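Local coordinates for protein DNA gyrase, B subunit, truncated (Myxococcus xanthus, PDB 3CWV) that probably contributes ATP binding to the ATP-dependent breakage, passage and rejoining of double-stranded DNA by a type II topoisomerase, at residues A[20-25]-A[102-107]; A[55-60]-A[152-157]; A[169-174]-A[190-195]; A[182-187]-A[254-259]; A[210-215]-A[301-306]. All coordinates share one frame; numbering follows the deposited sequence.

In the fold
Interactions 1, 2 and 3 belong to the ATPase part of the chain, built on a mixed eight-stranded sheet with helices packed against it. Interactions 2 and 3, centres about 11 Å apart, share that sheet. Interaction 1 touches interaction 2 through L106 and V155. Interaction 4 uses strand 252-257 of the second sheet and interaction 5 its neighbour, strand 300-307; their centres are about 9 Å apart. Along the chain, 1 and 2 cross, as do 3 and 4, and 4 and 5, while 2 closes before 3 opens. Helix 171-184 starts in interaction 3 and ends in interaction 4, and so joins the ATPase part to the second, transducer-like part.

Interaction 1. Residues A[20-25]-A[102-107]; sequences GMYCGD and LVVSLA
Y22 makes the main contact with V104, and it does so through its CB rather than its ring. Y22 CB lies 3.8 Å from V104 CG1 and 4.1 Å from V104 CG2, so it sits against both methyl groups of the valine. The tyrosine CG is anti to its own carbonyl carbon (chi1 -71°). This swings the ring away from helix 102-107, and V104 CG2 meets it only obliquely. V104 sets CG1 anti to its backbone N (chi1 -179°), which presents the branch to Y22 and C23 together. C23 comes next and adds a looser touch, with its CB 4.3 Å from V104 CG1. No hydrogen bond crosses the contact, which is small and wholly apolar. At G24 the short helix 20-23 ends. The glycine has positive phi, a conformation in which a side chain would press on the preceding carbonyl O. G24 N returns a weak hydrogen bond to G20 O. D25 then turns its OD1 to the backbone N atoms of G27 and G30, which ties the loop to the start of helix 28-47. Around the pair, V15 of helix 11-17 touches both Y22 and V104. F37 of helix 28-47 touches both C23 and V104. The contact is therefore a meeting point of four helices, 11-17, 20-23, 28-47 and 102-107.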
# COMPACT_ATOMS: atom_id res chain seq x y z
N GLY A 20 -4.79 -10.23 19.32
CA GLY A 20 -4.19 -8.91 19.32
C GLY A 20 -2.69 -8.93 19.03
O GLY A 20 -2.13 -7.91 18.66
N MET A 21 -2.02 -10.07 19.21
CA MET A 21 -0.57 -10.17 18.89
C MET A 21 -0.34 -10.13 17.38
O MET A 21 0.78 -9.85 16.89
CB MET A 21 0.06 -11.44 19.45
CG MET A 21 -0.04 -11.58 20.98
SD MET A 21 1.24 -12.65 21.72
CE MET A 21 2.48 -11.40 21.51
N TYR A 22 -1.41 -10.40 16.64
CA TYR A 22 -1.33 -10.49 15.19
C TYR A 22 -2.01 -9.36 14.46
O TYR A 22 -1.55 -8.96 13.39
CB TYR A 22 -1.90 -11.84 14.74
CG TYR A 22 -1.00 -12.99 15.12
CD1 TYR A 22 -1.28 -13.80 16.20
CD2 TYR A 22 0.16 -13.25 14.39
CE1 TYR A 22 -0.42 -14.85 16.55
CE2 TYR A 22 0.99 -14.29 14.71
CZ TYR A 22 0.71 -15.08 15.78
OH TYR A 22 1.55 -16.11 16.05
N CYS A 23 -3.13 -8.85 14.98
CA CYS A 23 -3.81 -7.76 14.30
C CYS A 23 -3.75 -6.45 15.09
O CYS A 23 -4.39 -5.47 14.72
CB CYS A 23 -5.26 -8.17 13.91
SG CYS A 23 -6.32 -8.61 15.29
N GLY A 24 -2.94 -6.41 16.15
CA GLY A 24 -2.69 -5.15 16.87
C GLY A 24 -3.50 -5.04 18.16
O GLY A 24 -2.97 -4.73 19.23
N ASP A 25 -4.80 -5.28 18.03
CA ASP A 25 -5.70 -5.34 19.17
C ASP A 25 -6.98 -6.00 18.68
O ASP A 25 -7.06 -6.41 17.52
CB ASP A 25 -5.97 -3.94 19.78
CG ASP A 25 -6.62 -2.93 18.80
OD1 ASP A 25 -7.58 -3.20 18.03
OD2 ASP A 25 -6.19 -1.78 18.86
N LEU A 102 -2.48 -12.62 5.15
CA LEU A 102 -3.76 -13.25 4.81
C LEU A 102 -4.33 -14.25 5.82
O LEU A 102 -5.54 -14.24 6.11
CB LEU A 102 -3.70 -13.91 3.39
CG LEU A 102 -4.91 -14.72 2.93
CD1 LEU A 102 -6.16 -13.84 2.81
CD2 LEU A 102 -4.57 -15.45 1.57
N VAL A 103 -3.50 -15.17 6.33
CA VAL A 103 -3.99 -16.20 7.21
C VAL A 103 -4.55 -15.59 8.51
O VAL A 103 -5.41 -16.18 9.13
CB VAL A 103 -2.93 -17.25 7.57
CG1 VAL A 103 -1.82 -16.69 8.47
CG2 VAL A 103 -3.60 -18.49 8.28
N VAL A 104 -4.07 -14.41 8.89
CA VAL A 104 -4.63 -13.74 10.10
C VAL A 104 -6.07 -13.31 9.85
O VAL A 104 -6.93 -13.53 10.68
CB VAL A 104 -3.77 -12.57 10.53
CG1 VAL A 104 -4.36 -11.87 11.81
CG2 VAL A 104 -2.38 -13.07 10.81
N SER A 105 -6.34 -12.69 8.70
CA SER A 105 -7.69 -12.26 8.38
C SER A 105 -8.62 -13.45 8.33
O SER A 105 -9.74 -13.39 8.83
CB SER A 105 -7.74 -11.47 7.07
OG SER A 105 -6.94 -10.32 7.18
N LEU A 106 -8.17 -14.53 7.70
CA LEU A 106 -8.97 -15.75 7.63
C LEU A 106 -9.12 -16.40 9.01
O LEU A 106 -10.24 -16.77 9.40
CB LEU A 106 -8.32 -16.78 6.69
CG LEU A 106 -8.16 -16.34 5.23
CD1 LEU A 106 -7.43 -17.46 4.42
CD2 LEU A 106 -9.48 -15.99 4.62
N ALA A 107 -8.02 -16.54 9.75
CA ALA A 107 -8.08 -17.16 11.09
C ALA A 107 -9.08 -16.45 12.00
O ALA A 107 -9.76 -17.09 12.81
CB ALA A 107 -6.67 -17.15 11.80

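Interaction 2. Residues A[55-60]-A[152-157]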
# COMPACT_ATOMS: atom_id res chain seq x y z
N VAL A 55 -10.96 -4.98 -6.25
CA VAL A 55 -12.26 -4.47 -5.80
C VAL A 55 -12.49 -4.82 -4.33
O VAL A 55 -12.47 -5.98 -3.95
CB VAL A 55 -13.40 -5.09 -6.59
CG1 VAL A 55 -14.76 -4.42 -6.21
CG2 VAL A 55 -13.13 -4.92 -8.10
N LEU A 56 -12.74 -3.79 -3.51
CA LEU A 56 -13.05 -3.97 -2.11
C LEU A 56 -14.54 -3.65 -1.91
O LEU A 56 -15.06 -2.61 -2.35
CB LEU A 56 -12.18 -3.06 -1.23
CG LEU A 56 -12.49 -3.12 0.26
CD1 LEU A 56 -12.09 -4.52 0.78
CD2 LEU A 56 -11.77 -2.05 1.07
N GLU A 57 -15.23 -4.54 -1.23
CA GLU A 57 -16.67 -4.41 -1.08
C GLU A 57 -17.03 -4.57 0.39
O GLU A 57 -16.62 -5.53 1.06
CB GLU A 57 -17.33 -5.49 -1.92
CG GLU A 57 -18.79 -5.40 -2.13
CD GLU A 57 -19.23 -6.43 -3.16
OE1 GLU A 57 -19.74 -7.51 -2.75
OE2 GLU A 57 -19.03 -6.18 -4.37
N VAL A 58 -17.78 -3.60 0.91
CA VAL A 58 -18.30 -3.67 2.28
C VAL A 58 -19.82 -3.85 2.20
O VAL A 58 -20.50 -3.15 1.45
CB VAL A 58 -17.94 -2.40 3.10
CG1 VAL A 58 -18.28 -2.59 4.58
CG2 VAL A 58 -16.48 -2.10 2.97
N GLY A 59 -20.33 -4.83 2.91
CA GLY A 59 -21.76 -5.09 2.90
C GLY A 59 -22.37 -4.55 4.18
O GLY A 59 -21.65 -4.20 5.13
N GLY A 60 -23.70 -4.48 4.21
CA GLY A 60 -24.44 -4.06 5.40
C GLY A 60 -24.32 -5.03 6.55
O GLY A 60 -24.51 -4.65 7.71
N GLY A 152 -8.69 -14.96 -11.41
CA GLY A 152 -9.02 -14.02 -10.32
C GLY A 152 -9.28 -14.77 -9.04
O GLY A 152 -9.47 -15.99 -9.05
N VAL A 153 -9.30 -14.02 -7.94
CA VAL A 153 -9.54 -14.62 -6.64
C VAL A 153 -10.37 -13.62 -5.82
O VAL A 153 -10.11 -12.41 -5.85
CB VAL A 153 -8.22 -15.01 -5.93
CG1 VAL A 153 -7.20 -13.87 -6.01
CG2 VAL A 153 -8.48 -15.46 -4.48
N ARG A 154 -11.40 -14.13 -5.17
CA ARG A 154 -12.20 -13.34 -4.21
C ARG A 154 -12.12 -13.95 -2.82
O ARG A 154 -12.27 -15.15 -2.66
CB ARG A 154 -13.66 -13.30 -4.68
CG ARG A 154 -14.61 -12.47 -3.78
CD ARG A 154 -16.07 -12.74 -4.28
NE ARG A 154 -17.03 -11.78 -3.75
CZ ARG A 154 -17.94 -12.04 -2.80
NH1 ARG A 154 -18.77 -11.08 -2.41
NH2 ARG A 154 -18.03 -13.24 -2.25
N VAL A 155 -11.89 -13.11 -1.81
CA VAL A 155 -11.87 -13.58 -0.43
C VAL A 155 -12.98 -12.79 0.26
O VAL A 155 -12.94 -11.58 0.25
CB VAL A 155 -10.53 -13.26 0.26
CG1 VAL A 155 -10.60 -13.63 1.75
CG2 VAL A 155 -9.40 -14.03 -0.39
N HIS A 156 -13.98 -13.48 0.77
CA HIS A 156 -15.11 -12.81 1.44
C HIS A 156 -15.08 -13.33 2.87
O HIS A 156 -15.02 -14.53 3.06
CB HIS A 156 -16.43 -13.22 0.80
CG HIS A 156 -17.64 -12.78 1.56
ND1 HIS A 156 -18.25 -13.56 2.53
CD2 HIS A 156 -18.33 -11.61 1.53
CE1 HIS A 156 -19.29 -12.91 3.03
NE2 HIS A 156 -19.36 -11.73 2.43
N PHE A 157 -15.16 -12.45 3.87
CA PHE A 157 -15.10 -12.94 5.25
C PHE A 157 -15.87 -12.03 6.20
O PHE A 157 -16.21 -10.89 5.87
CB PHE A 157 -13.64 -13.11 5.75
CG PHE A 157 -12.92 -11.82 6.01
CD1 PHE A 157 -12.81 -11.32 7.30
CD2 PHE A 157 -12.37 -11.09 4.97
CE1 PHE A 157 -12.14 -10.10 7.55
CE2 PHE A 157 -11.71 -9.87 5.20
CZ PHE A 157 -11.61 -9.37 6.48
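R154 reaches E57 across an intervening strand. Strand 64-70 lies between strands 151-159 and 53-58 in the eight-stranded ATPase (GHKL) sheet, and the backbones keep their distance: the CA atoms of E57 and H156 are 8.9 Å apart. Along the second strand, V153 first packs on W96. R154 then turns to the other face of the sheet, away from helix 28-47. Its CG is anti to the backbone N (chi1 -179°), and the chain stays extended as far as NE, passing over A65 of the middle strand. E57 also has an extended chain beyond CG. The two ends meet with R154 NH1 3.7 Å from E57 OE1. This oxygen lies at the edge of the guanidinium, in its plane, but the carboxylate is turned 59° from that plane. The ions therefore do not pair flat and side by side. V155 turns back to the face of V153 and packs on L38 and W96. H156 returns to the face of R154, and its NE2 is hydrogen-bonded to S63 OG. H156 NE2 stays 6.7 Å from E57 OE1. F157 turns back to L34, L38 and I64. The salt bridge is long and has no hydrogen bond, and both partners are partly exposed. It is probably a modest electrostatic attraction that links two strands without direct pairing, and water and ions would likely weaken it.

Interaction 3. Residues A[169-174]-A[190-195]; sequences FDRARL and VSFADL
The first turn of helix 171-184 lies on strand 189-194 of the ATPase sheet, the helix-on-sheet layering of the GHKL fold, with R171 and L174 set against F192. The F192 side chain stands up from the strand, its CG anti to the backbone N (chi1 -179°). Its far end reaches between the two helix residues. F192 CZ is 3.7 Å from R171 CG, which lies at the ring edge. L174 CB approaches F192 CE1 obliquely at 3.8 Å. L56 and V58 of strand 53-58 also touch this ring. Replacing F192 by an alanine would probably open a gap under R171 CG and L174 CB and leave the helix start poorly seated on the strand. The helix has an N-cap at D170, whose OD1 accepts from R173 N at 3.2 Å, from above the carboxylate plane. R171 passes across D194, with CG 3.7 Å from D194 OD2. Bends at chi2 and chi3 carry its guanidinium on past the carboxylate. The opposite charges stop short of a salt bridge, with R171 NE 4.0 Å from D194 OD1. A water accepts from R171 NH1 at 2.7 Å and donates to D194 OD1 at 2.9 Å.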
# COMPACT_ATOMS: atom_id res chain seq x y z
N PHE A 169 -17.25 -1.25 10.20
CA PHE A 169 -16.16 -0.62 9.46
C PHE A 169 -16.42 0.83 9.14
O PHE A 169 -17.54 1.19 8.79
CB PHE A 169 -15.90 -1.38 8.16
CG PHE A 169 -15.35 -2.74 8.37
CD1 PHE A 169 -14.01 -2.91 8.76
CD2 PHE A 169 -16.16 -3.86 8.23
CE1 PHE A 169 -13.50 -4.19 8.97
CE2 PHE A 169 -15.65 -5.13 8.45
CZ PHE A 169 -14.31 -5.29 8.82
N ASP A 170 -15.39 1.66 9.26
CA ASP A 170 -15.41 3.06 8.86
C ASP A 170 -15.20 3.06 7.33
O ASP A 170 -14.08 2.88 6.86
CB ASP A 170 -14.27 3.79 9.57
CG ASP A 170 -14.25 5.29 9.29
OD1 ASP A 170 -14.65 5.74 8.20
OD2 ASP A 170 -13.81 6.03 10.19
N ARG A 171 -16.28 3.23 6.57
CA ARG A 171 -16.21 3.26 5.09
C ARG A 171 -15.25 4.30 4.54
O ARG A 171 -14.55 4.05 3.55
CB ARG A 171 -17.59 3.50 4.47
CG ARG A 171 -18.29 2.27 3.98
CD ARG A 171 -18.82 1.49 5.12
NE ARG A 171 -20.05 0.79 4.75
CZ ARG A 171 -20.73 0.01 5.58
NH1 ARG A 171 -21.84 -0.60 5.16
NH2 ARG A 171 -20.31 -0.16 6.83
N ALA A 172 -15.24 5.48 5.17
CA ALA A 172 -14.37 6.57 4.74
C ALA A 172 -12.89 6.22 4.83
O ALA A 172 -12.11 6.54 3.92
CB ALA A 172 -14.65 7.85 5.56
N ARG A 173 -12.46 5.60 5.93
CA ARG A 173 -11.04 5.25 6.03
C ARG A 173 -10.64 4.09 5.09
O ARG A 173 -9.53 4.08 4.57
CB ARG A 173 -10.60 5.00 7.48
CG ARG A 173 -10.54 3.59 7.92
CD ARG A 173 -9.93 3.51 9.31
NE ARG A 173 -10.74 4.27 10.26
CZ ARG A 173 -10.76 4.04 11.57
NH1 ARG A 173 -9.99 3.09 12.10
NH2 ARG A 173 -11.56 4.76 12.35
N LEU A 174 -11.54 3.14 4.87
CA LEU A 174 -11.32 2.09 3.87
C LEU A 174 -11.21 2.66 2.44
O LEU A 174 -10.29 2.28 1.71
CB LEU A 174 -12.39 0.99 3.96
CG LEU A 174 -12.45 0.17 5.27
CD1 LEU A 174 -13.46 -0.94 5.09
CD2 LEU A 174 -11.06 -0.39 5.71
N VAL A 190 -8.33 0.34 -8.72
CA VAL A 190 -8.78 -0.08 -7.40
C VAL A 190 -10.17 0.49 -7.21
O VAL A 190 -10.37 1.67 -7.47
CB VAL A 190 -7.92 0.52 -6.26
CG1 VAL A 190 -8.43 0.02 -4.91
CG2 VAL A 190 -6.43 0.15 -6.42
N SER A 191 -11.12 -0.34 -6.79
CA SER A 191 -12.50 0.10 -6.60
C SER A 191 -12.97 -0.17 -5.18
O SER A 191 -12.59 -1.18 -4.56
CB SER A 191 -13.42 -0.63 -7.57
OG SER A 191 -13.11 -0.27 -8.91
N PHE A 192 -13.80 0.73 -4.67
CA PHE A 192 -14.45 0.53 -3.40
C PHE A 192 -15.96 0.50 -3.63
O PHE A 192 -16.52 1.47 -4.12
CB PHE A 192 -14.03 1.64 -2.44
CG PHE A 192 -14.64 1.51 -1.10
CD1 PHE A 192 -14.21 0.50 -0.23
CD2 PHE A 192 -15.64 2.40 -0.68
CE1 PHE A 192 -14.78 0.36 1.05
CE2 PHE A 192 -16.22 2.25 0.59
CZ PHE A 192 -15.78 1.24 1.46
N ALA A 193 -16.63 -0.61 -3.30
CA ALA A 193 -18.05 -0.77 -3.53
C ALA A 193 -18.81 -0.72 -2.22
O ALA A 193 -18.67 -1.60 -1.36
CB ALA A 193 -18.34 -2.07 -4.26
N ASP A 194 -19.57 0.35 -2.07
CA ASP A 194 -20.41 0.61 -0.91
C ASP A 194 -21.81 0.11 -1.29
O ASP A 194 -22.64 0.86 -1.80
CB ASP A 194 -20.41 2.12 -0.69
CG ASP A 194 -20.88 2.53 0.69
OD1 ASP A 194 -21.74 1.83 1.27
OD2 ASP A 194 -20.37 3.57 1.17
N LEU A 195 -22.05 -1.18 -1.08
CA LEU A 195 -23.28 -1.83 -1.56
C LEU A 195 -24.58 -1.18 -1.06
O LEU A 195 -25.58 -1.11 -1.78
CB LEU A 195 -23.27 -3.31 -1.17
CG LEU A 195 -22.13 -4.13 -1.78
CD1 LEU A 195 -22.31 -5.61 -1.48
CD2 LEU A 195 -22.06 -3.88 -3.29
O HOH W 1 -22.07 -0.82 2.43

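Interaction 4. Residues A[182-187]-A[254-259]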
# COMPACT_ATOMS: atom_id res chain seq x y z
N ALA A 182 -4.14 2.82 -5.12
CA ALA A 182 -4.07 3.26 -6.52
C ALA A 182 -2.88 4.18 -6.82
O ALA A 182 -2.24 4.07 -7.88
CB ALA A 182 -5.39 3.92 -6.96
N ALA A 183 -2.58 5.10 -5.90
CA ALA A 183 -1.43 6.00 -6.03
C ALA A 183 -0.09 5.27 -5.90
O ALA A 183 0.89 5.60 -6.58
CB ALA A 183 -1.50 7.12 -4.98
N LEU A 184 -0.03 4.29 -5.00
CA LEU A 184 1.25 3.64 -4.67
C LEU A 184 1.61 2.59 -5.71
O LEU A 184 2.77 2.21 -5.84
CB LEU A 184 1.20 3.02 -3.28
CG LEU A 184 1.18 4.10 -2.20
CD1 LEU A 184 0.74 3.54 -0.86
CD2 LEU A 184 2.53 4.78 -2.09
N ALA A 185 0.61 2.11 -6.43
CA ALA A 185 0.79 1.12 -7.48
C ALA A 185 0.22 1.70 -8.78
O ALA A 185 -0.86 1.34 -9.23
CB ALA A 185 0.13 -0.20 -7.06
N PRO A 186 0.93 2.69 -9.36
CA PRO A 186 0.38 3.48 -10.46
C PRO A 186 -0.08 2.62 -11.61
O PRO A 186 0.66 1.74 -12.04
CB PRO A 186 1.56 4.38 -10.91
CG PRO A 186 2.70 4.07 -10.04
CD PRO A 186 2.29 3.10 -8.96
N GLY A 187 -1.30 2.86 -12.08
CA GLY A 187 -1.86 2.04 -13.13
C GLY A 187 -2.79 0.94 -12.62
O GLY A 187 -3.64 0.47 -13.35
N LEU A 254 4.60 12.54 3.46
CA LEU A 254 4.08 11.17 3.57
C LEU A 254 5.12 10.21 2.99
O LEU A 254 5.55 10.40 1.86
CB LEU A 254 2.82 11.02 2.72
CG LEU A 254 1.41 11.37 3.22
CD1 LEU A 254 1.35 12.24 4.48
CD2 LEU A 254 0.55 11.94 2.07
N SER A 255 5.53 9.21 3.76
CA SER A 255 6.51 8.25 3.23
C SER A 255 6.01 6.83 3.44
O SER A 255 5.26 6.58 4.39
CB SER A 255 7.88 8.45 3.87
OG SER A 255 7.81 8.38 5.26
N PHE A 256 6.41 5.94 2.54
CA PHE A 256 5.91 4.56 2.52
C PHE A 256 7.04 3.61 2.19
O PHE A 256 7.95 3.98 1.47
CB PHE A 256 4.83 4.39 1.44
CG PHE A 256 3.63 5.28 1.63
CD1 PHE A 256 2.51 4.81 2.29
CD2 PHE A 256 3.66 6.60 1.17
CE1 PHE A 256 1.40 5.64 2.48
CE2 PHE A 256 2.58 7.45 1.37
CZ PHE A 256 1.44 6.97 2.01
N ALA A 257 6.97 2.39 2.71
CA ALA A 257 7.82 1.30 2.22
C ALA A 257 6.87 0.16 1.94
O ALA A 257 6.09 -0.24 2.83
CB ALA A 257 8.84 0.92 3.26
N ASN A 258 6.88 -0.32 0.71
CA ASN A 258 5.82 -1.22 0.24
C ASN A 258 4.41 -0.80 0.67
O ASN A 258 3.63 -1.62 1.20
CB ASN A 258 6.09 -2.68 0.64
CG ASN A 258 7.17 -3.33 -0.22
OD1 ASN A 258 7.66 -2.72 -1.16
ND2 ASN A 258 7.54 -4.56 0.10
N ALA A 259 4.10 0.47 0.43
CA ALA A 259 2.72 0.96 0.57
C ALA A 259 2.19 0.91 2.00
O ALA A 259 1.00 1.11 2.22
CB ALA A 259 1.74 0.21 -0.39
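L184 lays its two methyl groups against the ring of F256 and beside A259, where the end of helix 171-184 meets the second sheet, in the transducer (S5-like) part of the GyrB family. L184 CG is anti to its carbonyl carbon (chi1 -70°), which sends both methyls toward the ring. L184 CD1 sits over one face of F256, 4.1 Å from the ring centroid and 23° off the normal, a CH-pi contact displaced toward the rim. L184 CD2 covers the inner end of the same ring, 3.9 Å from F256 CG. L184 CD1 also touches A259 CB at 3.5 Å, so this methyl is wedged between ring and turn. The leucine and phenylalanine side chains cross at about a right angle. A serine in place of F256 would probably leave both L184 methyl groups without the flat surface and open a gap between helix and sheet. In the next shell, A305 and V209 touch L184, I303 touches F256, and Y43 of helix 28-47 touches A259. The strand of F256 is fixed by backbone hydrogen bonds to V304 and V306. N258 and A259 both have positive phi and link strands 252-257 and 260-261 in a tight hairpin turn. That turn brings A259 back to L184, and N258 OD1 accepts from G308 N. At the outer rim of the ring, F256 CZ lies 3.6 Å from W212 CH2.

Interaction 5. Residues A[210-215]-A[301-306]; sequences AQWAHV and TAIVAV
I303 carries the contact with W212 and A213 through a single methyl group, CD1. This is helix-on-sheet packing in the five-stranded sheet of the S5-like transducer part. The interaction across the segments is apolar. I303 CD1 lies 3.7 Å from W212 CE3 and approaches the indole obliquely. The same atom is 4.0 Å from A213 CB and equally far from A213 N, so it rests in the corner between the helix backbone and the tryptophan. I303 holds CG1 anti to its carbonyl carbon (chi1 -54°), and the extended chi2 then carries CD1 out toward the helix. The isoleucine side chain runs roughly square to that of the tryptophan. The backbones come closest at A213 and T301, with CA atoms 6.7 Å apart.

No polar bond crosses between the segments. Within the helix, H214 N donates to A210 O at 3.2 Å, and A213 O accepts from T217 OG1. Strand 300-307 bonds to its neighbours, I303 with A242 and V304 with L254. Helix 208-217 thus covers one face of strand 300-307, with V209 and L216 also on I303. On the other face, V304 packs against helix 267-284, so helices 208-217 and 267-284 pack on the two faces of the sheet.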
# COMPACT_ATOMS: atom_id res chain seq x y z
N ALA A 210 2.55 11.40 -7.93
CA ALA A 210 2.51 12.75 -8.51
C ALA A 210 1.07 13.17 -8.72
O ALA A 210 0.66 14.29 -8.37
CB ALA A 210 3.26 12.78 -9.84
N GLN A 211 0.27 12.26 -9.27
CA GLN A 211 -1.12 12.54 -9.49
C GLN A 211 -1.81 12.75 -8.13
O GLN A 211 -2.65 13.65 -7.99
CB GLN A 211 -1.77 11.44 -10.33
CG GLN A 211 -3.24 11.64 -10.64
CD GLN A 211 -3.69 10.78 -11.80
OE1 GLN A 211 -2.95 9.92 -12.25
NE2 GLN A 211 -4.91 11.00 -12.28
N TRP A 212 -1.40 11.98 -7.13
CA TRP A 212 -1.95 12.04 -5.78
C TRP A 212 -1.59 13.35 -5.08
O TRP A 212 -2.40 13.90 -4.34
CB TRP A 212 -1.42 10.86 -4.94
CG TRP A 212 -2.03 10.69 -3.56
CD1 TRP A 212 -3.24 11.15 -3.13
CD2 TRP A 212 -1.48 9.94 -2.45
NE1 TRP A 212 -3.47 10.78 -1.82
CE2 TRP A 212 -2.41 10.04 -1.38
CE3 TRP A 212 -0.30 9.21 -2.25
CZ2 TRP A 212 -2.18 9.44 -0.14
CZ3 TRP A 212 -0.08 8.61 -1.02
CH2 TRP A 212 -1.02 8.73 0.03
N ALA A 213 -0.36 13.82 -5.29
CA ALA A 213 0.08 15.08 -4.69
C ALA A 213 -0.76 16.25 -5.22
O ALA A 213 -1.15 17.15 -4.45
CB ALA A 213 1.57 15.32 -4.96
N HIS A 214 -1.06 16.23 -6.51
CA HIS A 214 -1.93 17.23 -7.12
C HIS A 214 -3.28 17.23 -6.41
O HIS A 214 -3.79 18.29 -6.01
CB HIS A 214 -2.18 16.96 -8.61
CG HIS A 214 -3.40 17.66 -9.13
ND1 HIS A 214 -3.39 19.00 -9.49
CD2 HIS A 214 -4.68 17.24 -9.29
CE1 HIS A 214 -4.61 19.35 -9.87
NE2 HIS A 214 -5.41 18.31 -9.76
N VAL A 215 -3.86 16.04 -6.27
CA VAL A 215 -5.12 15.86 -5.56
C VAL A 215 -5.06 16.49 -4.17
O VAL A 215 -5.95 17.28 -3.82
CB VAL A 215 -5.51 14.37 -5.44
CG1 VAL A 215 -6.66 14.18 -4.45
CG2 VAL A 215 -5.89 13.81 -6.79
N THR A 301 3.98 19.85 -0.06
CA THR A 301 3.39 18.52 0.08
C THR A 301 4.34 17.58 -0.68
O THR A 301 4.53 17.72 -1.89
CB THR A 301 1.95 18.46 -0.49
OG1 THR A 301 1.10 19.38 0.21
CG2 THR A 301 1.35 17.03 -0.37
N ALA A 302 4.96 16.66 0.05
CA ALA A 302 5.93 15.73 -0.53
C ALA A 302 5.55 14.28 -0.17
O ALA A 302 5.09 13.99 0.94
CB ALA A 302 7.35 16.05 -0.04
N ILE A 303 5.72 13.39 -1.14
CA ILE A 303 5.43 11.98 -0.93
C ILE A 303 6.64 11.18 -1.44
O ILE A 303 7.13 11.43 -2.55
CB ILE A 303 4.17 11.53 -1.72
CG1 ILE A 303 2.96 12.43 -1.39
CG2 ILE A 303 3.85 10.05 -1.43
CD1 ILE A 303 1.80 12.26 -2.33
N VAL A 304 7.12 10.25 -0.61
CA VAL A 304 8.27 9.42 -0.95
C VAL A 304 7.94 7.94 -0.66
O VAL A 304 7.69 7.58 0.47
CB VAL A 304 9.52 9.81 -0.11
CG1 VAL A 304 10.69 8.88 -0.44
CG2 VAL A 304 9.91 11.32 -0.31
N ALA A 305 7.93 7.09 -1.69
CA ALA A 305 7.52 5.69 -1.54
C ALA A 305 8.62 4.80 -2.10
O ALA A 305 9.03 4.96 -3.25
CB ALA A 305 6.21 5.41 -2.32
N VAL A 306 9.10 3.87 -1.27
CA VAL A 306 10.07 2.88 -1.77
C VAL A 306 9.38 1.53 -1.78
O VAL A 306 8.48 1.29 -0.99
CB VAL A 306 11.40 2.89 -0.95
CG1 VAL A 306 11.14 2.51 0.52
CG2 VAL A 306 12.47 1.97 -1.60